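PDB 7B7J: secretion protein Snm4 from Mycobacterium xenopi, which probably helps build the membrane pore complex of the mycobacterial ESX-5 type VII secretion system, as its EccD5 component with a ubiquitin-like cytosolic domain. Local coordinates for residues I25-V30 and A63-K68. Sequence-based numbering, arbitrary orientation.
Sequences IMAADV and APLEAK
Two torsions of L65 bring its isobutyl fork to A27 and A28: CG stands anti to the carbonyl carbon (chi1 -68°), and CD1 continues the chain anti to CA (chi2 -172°). CD1 is thereby carried to the end of the extended branch, where it meets A27 CB at 3.8 Å. The second methyl, CD2, diverges from the same CG and approaches A28 CB at 4.2 Å, a looser touch. One leucine thus addresses two consecutive alanines with separate methyls. Both alanine CB atoms point toward the 63-68 segment, although the first is buried and the second exposed. The nearest pair of CA atoms, those of A28 and L65, lies 7.5 Å apart, a gap that the leucine side chain spans. No hydrogen bond crosses, and both touches are between apolar side chains; the contact is small, burying 109 Å² summed over both sides.

The alanines sit at the start of a two-residue hairpin turn. V30 N donates to A27 O at 2.8 Å, closing a type I' turn, and the return bond from A27 N to V30 O at 3.0 Å completes a hydrogen-bonded antiparallel pair. A28 and D29 both adopt positive phi, the left-handed backbone conformation this turn requires. A28 therefore leaves the extended conformation of A27, explaining how CB atoms of adjacent residues can face the same segment.

L65 is also held from the helix side: its backbone N donates to N54 OD1, while its side chain touches L50. Helix 42-60 contacts A27 as well, through V53. In this ubiquitin-like (beta-grasp) fold, the contact consequently joins the turn between antiparallel strands 20-27 and 30-37 to the loop leading from helix 42-60 into edge strand 70-76.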
loop_
_atom_site.group_PDB
_atom_site.type_symbol
_atom_site.label_atom_id
_atom_site.label_comp_id
_atom_site.label_asym_id
_atom_site.label_seq_id
_atom_site.Cartn_x
_atom_site.Cartn_y
_atom_site.Cartn_z
ATOM N N ILE A 25 -4.886 4.590 1.701
ATOM C CA ILE A 25 -3.433 4.468 1.474
ATOM C C ILE A 25 -2.716 5.814 1.648
ATOM O O ILE A 25 -3.188 6.803 0.995
ATOM C CB ILE A 25 -3.111 3.783 0.114
ATOM C CG1 ILE A 25 -3.922 2.509 -0.007
ATOM C CG2 ILE A 25 -1.651 3.583 -0.008
ATOM C CD1 ILE A 25 -3.498 1.408 0.896
ATOM N N MET A 26 -1.749 5.870 2.568
ATOM C CA MET A 26 -1.006 7.131 2.677
ATOM C C MET A 26 0.238 6.949 1.802
ATOM O O MET A 26 1.061 6.007 2.095
ATOM C CB MET A 26 -0.699 7.447 4.110
ATOM C CG MET A 26 -1.827 7.430 4.996
ATOM S SD MET A 26 -2.938 8.845 4.597
ATOM C CE MET A 26 -1.971 10.294 4.748
ATOM N N ALA A 27 0.567 7.963 0.964
ATOM C CA ALA A 27 1.820 7.931 0.172
ATOM C C ALA A 27 2.255 9.338 0.053
ATOM O O ALA A 27 1.421 10.184 -0.364
ATOM C CB ALA A 27 1.531 7.414 -1.242
ATOM N N ALA A 28 3.484 9.718 0.280
ATOM C CA ALA A 28 3.898 11.103 0.105
ATOM C C ALA A 28 2.947 12.106 0.771
ATOM O O ALA A 28 2.742 13.165 0.157
ATOM C CB ALA A 28 4.055 11.481 -1.383
ATOM N N ASP A 29 2.458 11.877 2.035
ATOM C CA ASP A 29 1.558 12.769 2.737
ATOM C C ASP A 29 0.249 12.924 2.040
ATOM O O ASP A 29 -0.519 13.761 2.522
ATOM C CB ASP A 29 2.278 14.033 3.023
ATOM C CG ASP A 29 3.497 13.822 3.896
ATOM O OD1 ASP A 29 3.405 13.239 5.024
ATOM O OD2 ASP A 29 4.519 14.314 3.422
ATOM N N VAL A 30 -0.083 12.101 1.051
ATOM C CA VAL A 30 -1.397 12.174 0.341
ATOM C C VAL A 30 -2.241 10.955 0.722
ATOM O O VAL A 30 -1.679 9.869 0.766
ATOM C CB VAL A 30 -1.193 12.239 -1.186
ATOM C CG1 VAL A 30 -2.476 12.030 -1.971
ATOM C CG2 VAL A 30 -0.509 13.528 -1.607
ATOM N N ALA A 63 5.884 14.154 -6.791
ATOM C CA ALA A 63 6.950 13.348 -7.447
ATOM C C ALA A 63 6.503 11.918 -7.134
ATOM O O ALA A 63 6.029 11.630 -6.062
ATOM C CB ALA A 63 8.359 13.728 -6.994
ATOM N N PRO A 64 6.544 11.038 -8.118
ATOM C CA PRO A 64 6.132 9.663 -7.912
ATOM C C PRO A 64 7.086 8.945 -6.896
ATOM O O PRO A 64 8.238 9.362 -6.593
ATOM C CB PRO A 64 6.212 9.012 -9.309
ATOM C CG PRO A 64 7.018 9.897 -10.078
ATOM C CD PRO A 64 7.008 11.286 -9.456
ATOM N N LEU A 65 6.561 7.887 -6.294
ATOM C CA LEU A 65 7.373 7.163 -5.291
ATOM C C LEU A 65 8.379 6.317 -6.061
ATOM O O LEU A 65 7.977 5.689 -7.052
ATOM C CB LEU A 65 6.450 6.315 -4.419
ATOM C CG LEU A 65 5.506 7.067 -3.487
ATOM C CD1 LEU A 65 4.804 6.090 -2.563
ATOM C CD2 LEU A 65 6.257 8.109 -2.681
ATOM N N GLU A 66 9.640 6.325 -5.629
ATOM C CA GLU A 66 10.688 5.616 -6.409
ATOM C C GLU A 66 11.645 4.859 -5.495
ATOM O O GLU A 66 11.911 5.329 -4.378
ATOM C CB GLU A 66 11.486 6.579 -7.290
ATOM C CG GLU A 66 10.672 7.195 -8.411
ATOM C CD GLU A 66 11.424 8.209 -9.257
ATOM O OE1 GLU A 66 12.543 8.592 -8.865
ATOM O OE2 GLU A 66 10.889 8.611 -10.308
ATOM N N ALA A 67 12.164 3.746 -5.999
ATOM C CA ALA A 67 13.078 2.897 -5.213
ATOM C C ALA A 67 14.449 3.540 -4.964
ATOM O O ALA A 67 15.257 3.550 -5.902
ATOM C CB ALA A 67 13.213 1.567 -5.910
ATOM N N LYS A 68 14.679 4.101 -3.780
ATOM C CA LYS A 68 16.026 4.584 -3.336
ATOM C C LYS A 68 16.606 3.155 -3.539
ATOM O O LYS A 68 15.871 2.099 -3.358
ATOM C CB LYS A 68 15.817 5.560 -2.180
ATOM C CG LYS A 68 17.135 6.176 -1.693
ATOM C CD LYS A 68 16.961 7.204 -0.562
ATOM C CE LYS A 68 18.222 7.837 -0.012
ATOM N NZ LYS A 68 17.895 8.808 1.075
#